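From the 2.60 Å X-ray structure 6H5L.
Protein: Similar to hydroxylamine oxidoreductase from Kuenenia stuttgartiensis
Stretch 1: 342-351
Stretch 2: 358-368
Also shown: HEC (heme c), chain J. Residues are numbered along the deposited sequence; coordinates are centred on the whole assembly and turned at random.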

ATOM      1  N   LYS A 342      20.252 -15.878  45.837  1.00 20.33           N
ATOM      2  CA  LYS A 342      20.406 -14.783  44.882  1.00 17.99           C
ATOM      3  C   LYS A 342      21.094 -15.257  43.609  1.00 23.06           C
ATOM      4  O   LYS A 342      20.688 -14.892  42.500  1.00 24.73           O
ATOM      5  CB  LYS A 342      21.196 -13.637  45.514  1.00 25.32           C
ATOM      6  CG  LYS A 342      20.442 -12.834  46.560  1.00 23.56           C
ATOM      7  CD  LYS A 342      21.310 -11.695  47.076  1.00 19.75           C
ATOM      8  CE  LYS A 342      20.621 -10.911  48.176  1.00 29.56           C
ATOM      9  NZ  LYS A 342      21.523  -9.870  48.747  1.00 47.76           N
ATOM     10  N   ARG A 343      22.146 -16.068  43.750  1.00 19.40           N
ATOM     11  CA  ARG A 343      22.828 -16.615  42.583  1.00 21.39           C
ATOM     12  C   ARG A 343      21.890 -17.492  41.760  1.00 21.38           C
ATOM     13  O   ARG A 343      21.948 -17.489  40.526  1.00 15.03           O
ATOM     14  CB  ARG A 343      24.065 -17.399  43.027  1.00 19.53           C
ATOM     15  CG  ARG A 343      24.764 -18.189  41.928  1.00 17.13           C
ATOM     16  CD  ARG A 343      25.197 -17.298  40.775  1.00 20.37           C
ATOM     17  NE  ARG A 343      25.963 -16.142  41.227  1.00 19.82           N
ATOM     18  CZ  ARG A 343      27.261 -16.169  41.514  1.00 19.97           C
ATOM     19  NH1 ARG A 343      27.945 -17.299  41.399  1.00 15.65           N
ATOM     20  NH2 ARG A 343      27.875 -15.067  41.918  1.00 22.67           N
ATOM     21  N   SER A 344      21.005 -18.240  42.430  1.00 25.88           N
ATOM     22  CA  SER A 344      20.039 -19.060  41.708  1.00 22.52           C
ATOM     23  C   SER A 344      19.047 -18.205  40.934  1.00 20.41           C
ATOM     24  O   SER A 344      18.620 -18.592  39.840  1.00 21.23           O
ATOM     25  CB  SER A 344      19.297 -19.984  42.675  1.00 22.32           C
ATOM     26  OG  SER A 344      18.414 -19.250  43.505  1.00 34.41           O
ATOM     27  N   TYR A 345      18.673 -17.043  41.478  1.00 20.20           N
ATOM     28  CA  TYR A 345      17.803 -16.133  40.740  1.00 21.22           C
ATOM     29  C   TYR A 345      18.496 -15.616  39.486  1.00 17.91           C
ATOM     30  O   TYR A 345      17.865 -15.482  38.432  1.00 22.06           O
ATOM     31  CB  TYR A 345      17.372 -14.965  41.630  1.00 18.81           C
ATOM     32  CG  TYR A 345      16.734 -15.365  42.945  1.00 18.86           C
ATOM     33  CD1 TYR A 345      16.086 -16.585  43.090  1.00 17.91           C
ATOM     34  CD2 TYR A 345      16.782 -14.514  44.042  1.00 17.70           C
ATOM     35  CE1 TYR A 345      15.507 -16.947  44.292  1.00 20.64           C
ATOM     36  CE2 TYR A 345      16.206 -14.867  45.246  1.00 20.48           C
ATOM     37  CZ  TYR A 345      15.569 -16.084  45.366  1.00 25.32           C
ATOM     38  OH  TYR A 345      14.993 -16.437  46.564  1.00 26.61           O
ATOM     39  N   TRP A 346      19.795 -15.317  39.583  1.00 18.72           N
ATOM     40  CA  TRP A 346      20.564 -14.951  38.398  1.00 21.02           C
ATOM     41  C   TRP A 346      20.552 -16.075  37.373  1.00 16.76           C
ATOM     42  O   TRP A 346      20.387 -15.831  36.172  1.00 22.95           O
ATOM     43  CB  TRP A 346      22.005 -14.609  38.783  1.00 22.09           C
ATOM     44  CG  TRP A 346      22.178 -13.273  39.436  1.00 22.63           C
ATOM     45  CD1 TRP A 346      22.453 -13.032  40.751  1.00 24.39           C
ATOM     46  CD2 TRP A 346      22.102 -11.991  38.802  1.00 22.50           C
ATOM     47  NE1 TRP A 346      22.549 -11.681  40.975  1.00 27.63           N
ATOM     48  CE2 TRP A 346      22.337 -11.019  39.795  1.00 18.54           C
ATOM     49  CE3 TRP A 346      21.854 -11.569  37.492  1.00 18.90           C
ATOM     50  CZ2 TRP A 346      22.333  -9.655  39.520  1.00 18.69           C
ATOM     51  CZ3 TRP A 346      21.851 -10.214  37.220  1.00 16.10           C
ATOM     52  CH2 TRP A 346      22.089  -9.273  38.231  1.00 22.28           C
ATOM     53  N   LEU A 347      20.725 -17.316  37.832  1.00 18.79           N
ATOM     54  CA  LEU A 347      20.767 -18.450  36.916  1.00 23.21           C
ATOM     55  C   LEU A 347      19.432 -18.654  36.213  1.00 19.91           C
ATOM     56  O   LEU A 347      19.396 -19.176  35.093  1.00 18.20           O
ATOM     57  CB  LEU A 347      21.181 -19.715  37.669  1.00 14.78           C
ATOM     58  CG  LEU A 347      22.632 -19.722  38.157  1.00 17.63           C
ATOM     59  CD1 LEU A 347      22.942 -20.982  38.952  1.00 22.23           C
ATOM     60  CD2 LEU A 347      23.586 -19.577  36.981  1.00 15.82           C
ATOM     61  N   GLU A 348      18.327 -18.246  36.844  1.00 21.43           N
ATOM     62  CA  GLU A 348      17.034 -18.304  36.169  1.00 23.02           C
ATOM     63  C   GLU A 348      16.993 -17.353  34.980  1.00 22.48           C
ATOM     64  O   GLU A 348      16.369 -17.655  33.957  1.00 23.87           O
ATOM     65  CB  GLU A 348      15.909 -17.985  37.152  1.00 17.53           C
ATOM     66  CG  GLU A 348      15.830 -18.930  38.338  1.00 19.79           C
ATOM     67  CD  GLU A 348      14.589 -18.705  39.178  1.00 21.25           C
ATOM     68  OE1 GLU A 348      13.827 -19.672  39.387  1.00 23.92           O
ATOM     69  OE2 GLU A 348      14.370 -17.558  39.619  1.00 22.42           O
ATOM     70  N   VAL A 349      17.654 -16.199  35.096  1.00 19.01           N
ATOM     71  CA  VAL A 349      17.730 -15.271  33.973  1.00 21.88           C
ATOM     72  C   VAL A 349      18.584 -15.858  32.857  1.00 22.91           C
ATOM     73  O   VAL A 349      18.164 -15.915  31.696  1.00 21.16           O
ATOM     74  CB  VAL A 349      18.274 -13.907  34.436  1.00 24.18           C
ATOM     75  CG1 VAL A 349      18.663 -13.054  33.238  1.00 26.72           C
ATOM     76  CG2 VAL A 349      17.247 -13.189  35.283  1.00 25.39           C
ATOM     77  N   CYS A 350      19.792 -16.313  33.196  1.00 18.13           N
ATOM     78  CA  CYS A 350      20.711 -16.810  32.179  1.00 20.93           C
ATOM     79  C   CYS A 350      20.201 -18.087  31.522  1.00 22.07           C
ATOM     80  O   CYS A 350      20.484 -18.327  30.343  1.00 17.43           O
ATOM     81  CB  CYS A 350      22.089 -17.054  32.789  1.00 18.12           C
ATOM     82  SG  CYS A 350      22.657 -15.811  33.967  1.00 23.08           S
ATOM     83  N   ALA A 351      19.455 -18.915  32.260  1.00 27.60           N
ATOM     84  CA  ALA A 351      18.979 -20.178  31.707  1.00 24.53           C
ATOM     85  C   ALA A 351      17.970 -19.982  30.584  1.00 21.93           C
ATOM     86  O   ALA A 351      17.703 -20.929  29.836  1.00 32.18           O
ATOM     87  CB  ALA A 351      18.364 -21.044  32.807  1.00 17.11           C
ATOM     88  N   PHE A 358      26.663 -23.680  31.568  1.00 27.17           N
ATOM     89  CA  PHE A 358      27.451 -22.579  31.018  1.00 23.95           C
ATOM     90  C   PHE A 358      27.277 -21.312  31.843  1.00 22.33           C
ATOM     91  O   PHE A 358      28.238 -20.566  32.062  1.00 28.78           O
ATOM     92  CB  PHE A 358      27.059 -22.327  29.562  1.00 16.99           C
ATOM     93  CG  PHE A 358      27.785 -21.172  28.929  1.00 21.42           C
ATOM     94  CD1 PHE A 358      29.046 -21.346  28.385  1.00 16.90           C
ATOM     95  CD2 PHE A 358      27.205 -19.913  28.874  1.00 20.61           C
ATOM     96  CE1 PHE A 358      29.719 -20.286  27.803  1.00 15.75           C
ATOM     97  CE2 PHE A 358      27.872 -18.849  28.295  1.00 17.35           C
ATOM     98  CZ  PHE A 358      29.131 -19.036  27.757  1.00 15.84           C
ATOM     99  N   ALA A 359      26.054 -21.055  32.309  1.00 17.96           N
ATOM    100  CA  ALA A 359      25.799 -19.868  33.117  1.00 20.60           C
ATOM    101  C   ALA A 359      26.438 -19.989  34.492  1.00 26.58           C
ATOM    102  O   ALA A 359      27.099 -19.057  34.964  1.00 27.37           O
ATOM    103  CB  ALA A 359      24.296 -19.644  33.247  1.00 19.49           C
ATOM    104  N   ASP A 360      26.244 -21.133  35.154  1.00 26.80           N
ATOM    105  CA  ASP A 360      26.825 -21.333  36.477  1.00 20.22           C
ATOM    106  C   ASP A 360      28.345 -21.358  36.410  1.00 26.41           C
ATOM    107  O   ASP A 360      29.021 -20.814  37.293  1.00 28.33           O
ATOM    108  CB  ASP A 360      26.287 -22.624  37.093  1.00 25.19           C
ATOM    109  CG  ASP A 360      26.737 -22.822  38.527  1.00 23.77           C
ATOM    110  OD1 ASP A 360      26.527 -21.907  39.351  1.00 20.87           O
ATOM    111  OD2 ASP A 360      27.291 -23.898  38.831  1.00 33.38           O
ATOM    112  N   THR A 361      28.901 -21.979  35.367  1.00 20.50           N
ATOM    113  CA  THR A 361      30.349 -21.973  35.183  1.00 15.36           C
ATOM    114  C   THR A 361      30.878 -20.553  35.039  1.00 21.50           C
ATOM    115  O   THR A 361      31.934 -20.216  35.591  1.00 19.65           O
ATOM    116  CB  THR A 361      30.730 -22.809  33.960  1.00 18.61           C
ATOM    117  OG1 THR A 361      30.368 -24.177  34.184  1.00 25.96           O
ATOM    118  CG2 THR A 361      32.219 -22.721  33.684  1.00 14.70           C
ATOM    119  N   TYR A 362      30.155 -19.701  34.309  1.00 21.20           N
ATOM    120  CA  TYR A 362      30.627 -18.336  34.110  1.00 19.06           C
ATOM    121  C   TYR A 362      30.547 -17.530  35.400  1.00 17.45           C
ATOM    122  O   TYR A 362      31.514 -16.864  35.785  1.00 22.44           O
ATOM    123  CB  TYR A 362      29.834 -17.640  33.003  1.00 17.73           C
ATOM    124  CG  TYR A 362      30.451 -16.311  32.650  1.00 16.36           C
ATOM    125  CD1 TYR A 362      31.473 -16.231  31.717  1.00 15.49           C
ATOM    126  CD2 TYR A 362      30.046 -15.141  33.281  1.00 16.96           C
ATOM    127  CE1 TYR A 362      32.062 -15.027  31.405  1.00 19.33           C
ATOM    128  CE2 TYR A 362      30.631 -13.930  32.975  1.00 16.00           C
ATOM    129  CZ  TYR A 362      31.637 -13.880  32.035  1.00 14.02           C
ATOM    130  OH  TYR A 362      32.229 -12.682  31.721  1.00 21.67           O
ATOM    131  N   LEU A 363      29.394 -17.560  36.072  1.00 18.82           N
ATOM    132  CA  LEU A 363      29.247 -16.790  37.304  1.00 21.80           C
ATOM    133  C   LEU A 363      30.174 -17.301  38.399  1.00 24.82           C
ATOM    134  O   LEU A 363      30.613 -16.523  39.252  1.00 20.61           O
ATOM    135  CB  LEU A 363      27.791 -16.813  37.768  1.00 20.13           C
ATOM    136  CG  LEU A 363      26.820 -16.085  36.835  1.00 23.51           C
ATOM    137  CD1 LEU A 363      25.394 -16.167  37.351  1.00 14.35           C
ATOM    138  CD2 LEU A 363      27.240 -14.634  36.646  1.00 10.32           C
ATOM    139  N   LYS A 364      30.482 -18.602  38.392  1.00 20.73           N
ATOM    140  CA  LYS A 364      31.502 -19.119  39.300  1.00 21.43           C
ATOM    141  C   LYS A 364      32.882 -18.570  38.959  1.00 24.53           C
ATOM    142  O   LYS A 364      33.723 -18.410  39.850  1.00 20.15           O
ATOM    143  CB  LYS A 364      31.507 -20.648  39.274  1.00 17.88           C
ATOM    144  CG  LYS A 364      30.517 -21.271  40.245  1.00 22.69           C
ATOM    145  CD  LYS A 364      30.018 -22.620  39.760  1.00 22.53           C
ATOM    146  CE  LYS A 364      31.143 -23.627  39.592  1.00 31.52           C
ATOM    147  NZ  LYS A 364      30.628 -24.922  39.063  1.00 29.66           N
ATOM    148  N   SER A 365      33.132 -18.272  37.682  1.00 24.86           N
ATOM    149  CA  SER A 365      34.382 -17.615  37.310  1.00 24.30           C
ATOM    150  C   SER A 365      34.394 -16.158  37.756  1.00 19.57           C
ATOM    151  O   SER A 365      35.456 -15.623  38.095  1.00 18.72           O
ATOM    152  CB  SER A 365      34.603 -17.711  35.804  1.00 19.51           C
ATOM    153  OG  SER A 365      34.655 -19.061  35.377  1.00 23.82           O
ATOM    154  N   LEU A 366      33.231 -15.502  37.753  1.00 17.26           N
ATOM    155  CA  LEU A 366      33.135 -14.165  38.331  1.00 22.96           C
ATOM    156  C   LEU A 366      33.516 -14.178  39.804  1.00 25.11           C
ATOM    157  O   LEU A 366      34.227 -13.284  40.280  1.00 24.64           O
ATOM    158  CB  LEU A 366      31.721 -13.613  38.151  1.00 13.40           C
ATOM    159  CG  LEU A 366      31.364 -12.369  38.969  1.00 17.87           C
ATOM    160  CD1 LEU A 366      32.187 -11.168  38.522  1.00 14.10           C
ATOM    161  CD2 LEU A 366      29.872 -12.067  38.883  1.00 16.35           C
ATOM    162  N   ASP A 367      33.047 -15.186  40.545  1.00 22.83           N
ATOM    163  CA  ASP A 367      33.419 -15.309  41.950  1.00 23.57           C
ATOM    164  C   ASP A 367      34.918 -15.531  42.107  1.00 23.53           C
ATOM    165  O   ASP A 367      35.555 -14.932  42.982  1.00 28.31           O
ATOM    166  CB  ASP A 367      32.637 -16.451  42.601  1.00 19.08           C
ATOM    167  CG  ASP A 367      31.136 -16.236  42.555  1.00 23.11           C
ATOM    168  OD1 ASP A 367      30.700 -15.066  42.555  1.00 17.72           O
ATOM    169  OD2 ASP A 367      30.392 -17.240  42.519  1.00 24.52           O
ATOM    170  N   GLN A 368      35.500 -16.385  41.261  1.00 18.70           N
ATOM    171  CA  GLN A 368      36.930 -16.659  41.353  1.00 18.54           C
ATOM    172  C   GLN A 368      37.755 -15.422  41.028  1.00 21.05           C
ATOM    173  O   GLN A 368      38.779 -15.167  41.672  1.00 22.56           O
ATOM    174  CB  GLN A 368      37.307 -17.814  40.428  1.00 15.51           C
ATOM    175  CG  GLN A 368      36.767 -19.158  40.878  1.00 18.06           C
ATOM    176  CD  GLN A 368      37.194 -19.509  42.291  1.00 24.09           C
ATOM    177  OE1 GLN A 368      36.390 -19.981  43.095  1.00 27.92           O
ATOM    178  NE2 GLN A 368      38.467 -19.282  42.599  1.00 18.75           N
TER
HETATM  179 FE   HEC J 608      24.330 -14.509  27.391  1.00 22.55          FE
HETATM  180  CHA HEC J 608      26.685 -14.377  24.921  1.00 20.75           C
HETATM  181  CHB HEC J 608      26.852 -14.952  29.732  1.00 15.76           C
HETATM  182  CHC HEC J 608      22.045 -14.361  29.962  1.00 21.16           C
HETATM  183  CHD HEC J 608      21.782 -14.361  25.105  1.00 20.56           C
HETATM  184  NA  HEC J 608      26.389 -14.605  27.345  1.00 18.66           N
HETATM  185  C1A HEC J 608      27.156 -14.602  26.195  1.00 22.62           C
HETATM  186  C2A HEC J 608      28.530 -14.869  26.571  1.00 16.05           C
HETATM  187  C3A HEC J 608      28.571 -15.030  27.894  1.00 20.45           C
HETATM  188  C4A HEC J 608      27.228 -14.867  28.411  1.00 17.28           C
HETATM  189  CMA HEC J 608      29.831 -15.334  28.730  1.00 16.89           C
HETATM  190  CAA HEC J 608      29.745 -14.965  25.622  1.00 15.56           C
HETATM  191  CBA HEC J 608      29.625 -16.229  24.781  1.00 20.03           C
HETATM  192  CGA HEC J 608      30.907 -16.487  24.035  1.00 23.55           C
HETATM  193  O1A HEC J 608      30.945 -17.473  23.257  1.00 25.45           O
HETATM  194  O2A HEC J 608      31.882 -15.713  24.214  1.00 22.24           O
HETATM  195  NB  HEC J 608      24.428 -14.665  29.461  1.00 21.06           N
HETATM  196  C1B HEC J 608      25.577 -14.778  30.220  1.00 12.52           C
HETATM  197  C2B HEC J 608      25.211 -14.677  31.618  1.00 18.47           C
HETATM  198  C3B HEC J 608      23.880 -14.520  31.684  1.00 21.08           C
HETATM  199  C4B HEC J 608      23.365 -14.506  30.328  1.00 23.06           C
HETATM  200  CMB HEC J 608      26.213 -14.767  32.792  1.00 19.20           C
HETATM  201  CAB HEC J 608      23.009 -14.370  32.953  1.00 20.10           C
HETATM  202  CBB HEC J 608      23.327 -13.059  33.706  1.00 20.84           C
HETATM  203  NC  HEC J 608      22.300 -14.400  27.512  1.00 18.26           N
HETATM  204  C1C HEC J 608      21.555 -14.319  28.673  1.00 20.89           C
HETATM  205  C2C HEC J 608      20.174 -14.083  28.304  1.00 18.50           C
HETATM  206  C3C HEC J 608      20.080 -14.177  26.969  1.00 23.22           C
HETATM  207  C4C HEC J 608      21.430 -14.313  26.440  1.00 21.73           C
HETATM  208  CMC HEC J 608      19.003 -14.065  29.311  1.00 15.47           C
HETATM  209  CAC HEC J 608      18.785 -14.069  26.121  1.00 19.81           C
HETATM  210  CBC HEC J 608      18.075 -12.704  26.263  1.00 22.04           C
HETATM  211  ND  HEC J 608      24.243 -14.352  25.329  1.00 19.04           N
HETATM  212  C1D HEC J 608      23.063 -14.396  24.589  1.00 20.83           C
HETATM  213  C2D HEC J 608      23.403 -14.482  23.184  1.00 18.29           C
HETATM  214  C3D HEC J 608      24.938 -14.490  23.135  1.00 23.02           C
HETATM  215  C4D HEC J 608      25.369 -14.403  24.510  1.00 20.86           C
HETATM  216  CMD HEC J 608      22.429 -14.557  21.988  1.00 15.76           C
HETATM  217  CAD HEC J 608      25.854 -14.567  21.893  1.00 22.20           C
HETATM  218  CBD HEC J 608      26.507 -15.944  21.832  1.00 25.69           C
HETATM  219  CGD HEC J 608      27.906 -15.825  21.288  1.00 22.21           C
HETATM  220  O1D HEC J 608      28.681 -14.984  21.813  1.00 27.62           O
HETATM  221  O2D HEC J 608      28.252 -16.577  20.340  1.00 18.75           O

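Both stretches are helical: residues 342-350 belong to a helix that begins earlier in the chain, and 358-368 lie within a helix that extends beyond the stretch at both ends. Their N-to-C directions make an angle of 131°, so the second helix runs obliquely back along the first, with a closest axial approach of 9.6 Å. The spacing is uneven. The CA atoms of Cys-350 and Ala-359 are 6.0 Å apart, whereas those of Arg-343 and Leu-363 are 8.3 Å apart, so the backbones are closer at the cysteine and leave room for larger side chains at the arginine. Regular i to i+4 hydrogen bonds, such as Leu-347 N to Arg-343 O at 3.0 Å and Leu-363 N to Ala-359 O at 3.0 Å, occupy the main-chain polar groups, and no backbone-to-backbone hydrogen bond joins the two stretches. Side chains carry the contact, which buries 380 Å² in total.

The close end relies on small residues. Cys-350 CB lies 3.4 Å from Ala-359 CB, a tight apolar contact consistent with the short CA separation, and Leu-347 CD2 reaches the same methyl, Ala-359 CB, at 3.8 Å. The CA-to-CB bond of Leu-347 points sideways, but its end comes nearer to the second helix.

At the centre, Leu-363 acts as a knob in a hole formed by Arg-343, Trp-346, Leu-347 and Cys-350. Its CD1 atom lies 3.6 Å from Arg-343 CD, 3.9 Å from Leu-347 CD2 and 4.0 Å from Trp-346 CB, distances typical of van der Waals packing.

Arg-343 adds the polar link. Its guanidinium forms a two-pronged salt bridge with the Asp-367 carboxylate: NH1 donates to OD2 at 2.7 Å with an N-H...O angle of 160°, and NH2 donates to OD1 at 2.9 Å with an angle of 178°. Asp-367 OD2 lies at the guanidinium edge, near its plane, as in-plane N-H donors require, while Leu-363 CB covers one face. The arginine thus combines apolar packing along its chain with charge pairing at its tip. Within the second helix, Lys-364 NZ makes a weak salt-bridging hydrogen bond to Asp-360 OD2 at 3.5 Å.

Heme c also borders this packing. Cys-350 SG is covalently bonded to HEC CAB at 1.8 Å, tethering the first helix to the cofactor. From the second helix, Leu-363 CD2 approaches HEC CMB at 4.0 Å, and HEC CMA lies over one face of the Tyr-362 ring, with CE1 of that tyrosine 3.5 Å from CMA.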